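Long-range contact in SusD homolog (Bacteroides thetaiotaomicron, PDB 3SGH), which probably binds glycans at the cell surface as a SusD-like outer-membrane lipoprotein, delivering them for uptake through a partner transporter: residues A[344-349]-A[361-365]. Numbering follows the deposited sequence.
Sequences YEKGVR and DDYLA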
loop_
_atom_site.group_PDB
_atom_site.type_symbol
_atom_site.label_atom_id
_atom_site.label_comp_id
_atom_site.label_asym_id
_atom_site.label_seq_id
_atom_site.Cartn_x
_atom_site.Cartn_y
_atom_site.Cartn_z
ATOM N N TYR A 344 8.899 -14.124 10.708
ATOM C CA TYR A 344 7.437 -14.268 10.773
ATOM C C TYR A 344 6.896 -13.983 12.172
ATOM O O TYR A 344 5.984 -13.138 12.348
ATOM C CB TYR A 344 7.052 -15.659 10.302
ATOM C CG TYR A 344 5.597 -16.002 10.412
ATOM C CD1 TYR A 344 4.682 -15.538 9.473
ATOM C CD2 TYR A 344 5.137 -16.854 11.426
ATOM C CE1 TYR A 344 3.365 -15.891 9.536
ATOM C CE2 TYR A 344 3.791 -17.207 11.499
ATOM C CZ TYR A 344 2.915 -16.724 10.555
ATOM O OH TYR A 344 1.576 -17.069 10.610
ATOM N N GLU A 345 7.434 -14.686 13.175
ATOM C CA GLU A 345 6.980 -14.496 14.530
ATOM C C GLU A 345 7.257 -13.085 15.021
ATOM O O GLU A 345 6.419 -12.505 15.730
ATOM C CB GLU A 345 7.573 -15.539 15.467
ATOM C CG GLU A 345 7.085 -16.962 15.092
ATOM C CD GLU A 345 7.223 -17.989 16.185
ATOM O OE1 GLU A 345 8.244 -17.930 16.934
ATOM O OE2 GLU A 345 6.323 -18.869 16.254
ATOM N N LYS A 346 8.402 -12.529 14.616
ATOM C CA LYS A 346 8.760 -11.152 14.989
ATOM C C LYS A 346 7.717 -10.189 14.435
ATOM O O LYS A 346 7.236 -9.287 15.148
ATOM C CB LYS A 346 10.177 -10.798 14.468
ATOM C CG LYS A 346 10.647 -9.442 14.875
ATOM C CD LYS A 346 11.960 -9.058 14.155
ATOM C CE LYS A 346 12.195 -7.567 14.274
ATOM N NZ LYS A 346 12.631 -7.168 15.626
ATOM N N GLY A 347 7.363 -10.374 13.172
ATOM C CA GLY A 347 6.374 -9.541 12.493
ATOM C C GLY A 347 5.016 -9.564 13.181
ATOM O O GLY A 347 4.383 -8.506 13.381
ATOM N N VAL A 348 4.557 -10.764 13.524
ATOM C CA VAL A 348 3.248 -10.918 14.179
ATOM C C VAL A 348 3.298 -10.226 15.538
ATOM O O VAL A 348 2.396 -9.465 15.886
ATOM C CB VAL A 348 2.860 -12.387 14.350
ATOM C CG1 VAL A 348 1.514 -12.494 15.064
ATOM C CG2 VAL A 348 2.781 -13.061 12.966
ATOM N N ARG A 349 4.390 -10.429 16.291
ATOM C CA ARG A 349 4.489 -9.797 17.622
ATOM C C ARG A 349 4.592 -8.258 17.526
ATOM O O ARG A 349 3.989 -7.540 18.323
ATOM C CB ARG A 349 5.664 -10.352 18.412
ATOM C CG ARG A 349 5.470 -11.799 18.859
ATOM C CD ARG A 349 6.679 -12.277 19.662
ATOM N NE ARG A 349 6.588 -13.721 19.810
ATOM C CZ ARG A 349 5.834 -14.318 20.713
ATOM N NH1 ARG A 349 5.147 -13.596 21.589
ATOM N NH2 ARG A 349 5.788 -15.645 20.759
ATOM N N ASP A 361 1.344 -14.830 21.808
ATOM C CA ASP A 361 1.890 -16.166 22.092
ATOM C C ASP A 361 0.884 -17.224 21.731
ATOM O O ASP A 361 1.166 -18.151 20.980
ATOM C CB ASP A 361 2.210 -16.338 23.594
ATOM C CG ASP A 361 3.612 -15.877 23.965
ATOM O OD1 ASP A 361 4.333 -15.302 23.128
ATOM O OD2 ASP A 361 3.981 -16.085 25.144
ATOM N N ASP A 362 -0.322 -17.068 22.255
ATOM C CA ASP A 362 -1.338 -18.066 22.046
ATOM C C ASP A 362 -1.862 -18.000 20.609
ATOM O O ASP A 362 -2.146 -19.027 20.007
ATOM C CB ASP A 362 -2.467 -17.932 23.086
ATOM C CG ASP A 362 -2.048 -18.391 24.505
ATOM O OD1 ASP A 362 -0.890 -18.856 24.751
ATOM O OD2 ASP A 362 -2.918 -18.261 25.395
ATOM N N TYR A 363 -1.919 -16.796 20.031
ATOM C CA TYR A 363 -2.230 -16.662 18.605
ATOM C C TYR A 363 -1.252 -17.442 17.731
ATOM O O TYR A 363 -1.649 -18.140 16.792
ATOM C CB TYR A 363 -2.185 -15.166 18.211
ATOM C CG TYR A 363 -2.683 -14.837 16.830
ATOM C CD1 TYR A 363 -4.048 -14.762 16.561
ATOM C CD2 TYR A 363 -1.807 -14.577 15.784
ATOM C CE1 TYR A 363 -4.498 -14.462 15.283
ATOM C CE2 TYR A 363 -2.253 -14.250 14.536
ATOM C CZ TYR A 363 -3.580 -14.201 14.274
ATOM O OH TYR A 363 -3.970 -13.864 12.988
ATOM N N LEU A 364 0.041 -17.315 18.014
ATOM C CA LEU A 364 1.062 -17.929 17.200
ATOM C C LEU A 364 1.107 -19.444 17.380
ATOM O O LEU A 364 1.818 -20.135 16.618
ATOM C CB LEU A 364 2.442 -17.331 17.530
ATOM C CG LEU A 364 2.720 -15.958 16.890
ATOM C CD1 LEU A 364 3.998 -15.306 17.457
ATOM C CD2 LEU A 364 2.860 -16.121 15.397
ATOM N N ALA A 365 0.440 -19.933 18.417
ATOM C CA ALA A 365 0.327 -21.366 18.699
ATOM C C ALA A 365 -0.919 -21.976 18.045
ATOM O O ALA A 365 -1.167 -23.196 18.195
ATOM C CB ALA A 365 0.274 -21.613 20.215
HETATM O O HOH W 1 4.122 -19.693 15.100
#
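In the alpha-helical SusD-like fold, the short helix 360-364 packs against the side of helix 340-354 by a knobs-into-holes contact. The knob is Leu364. It sits among Tyr344, Glu345, Val348 and Arg349, residues on successive turns of the longer helix. The m,t rotamer of Leu364 brings its CD2 to 3.9 Å from Val348 CB and 4.2 Å from Tyr344 CE2. Leu364 CD1 lies 4.1 Å from Glu345 CB. Val348 also touches the Tyr363 ring, with Val348 CG1 4.0 Å from Tyr363 CD2. Both tyrosines have chi1 near t. Tyr344 OH is hydrogen-bonded to Ile395 O, and Tyr363 OH to Gln413 NE2. Helix 403-417 packs on Tyr344 and Val348 too. The exposed side is polar. Arg349 extends its side chain along the knob, and Leu364 CD1 lies over one face of the guanidinium, 3.8 Å from Arg349 NH2. The edge of that group meets Asp361 in a salt bridge, with a very short Arg349 NH1 to Asp361 OD1 hydrogen bond of 2.4 Å and a weak one from Arg349 NH2 to the same OD1. Near the start of segment 344-349, a water donates to Glu345 OE2 at 2.6 Å and to Leu364 O at 2.8 Å.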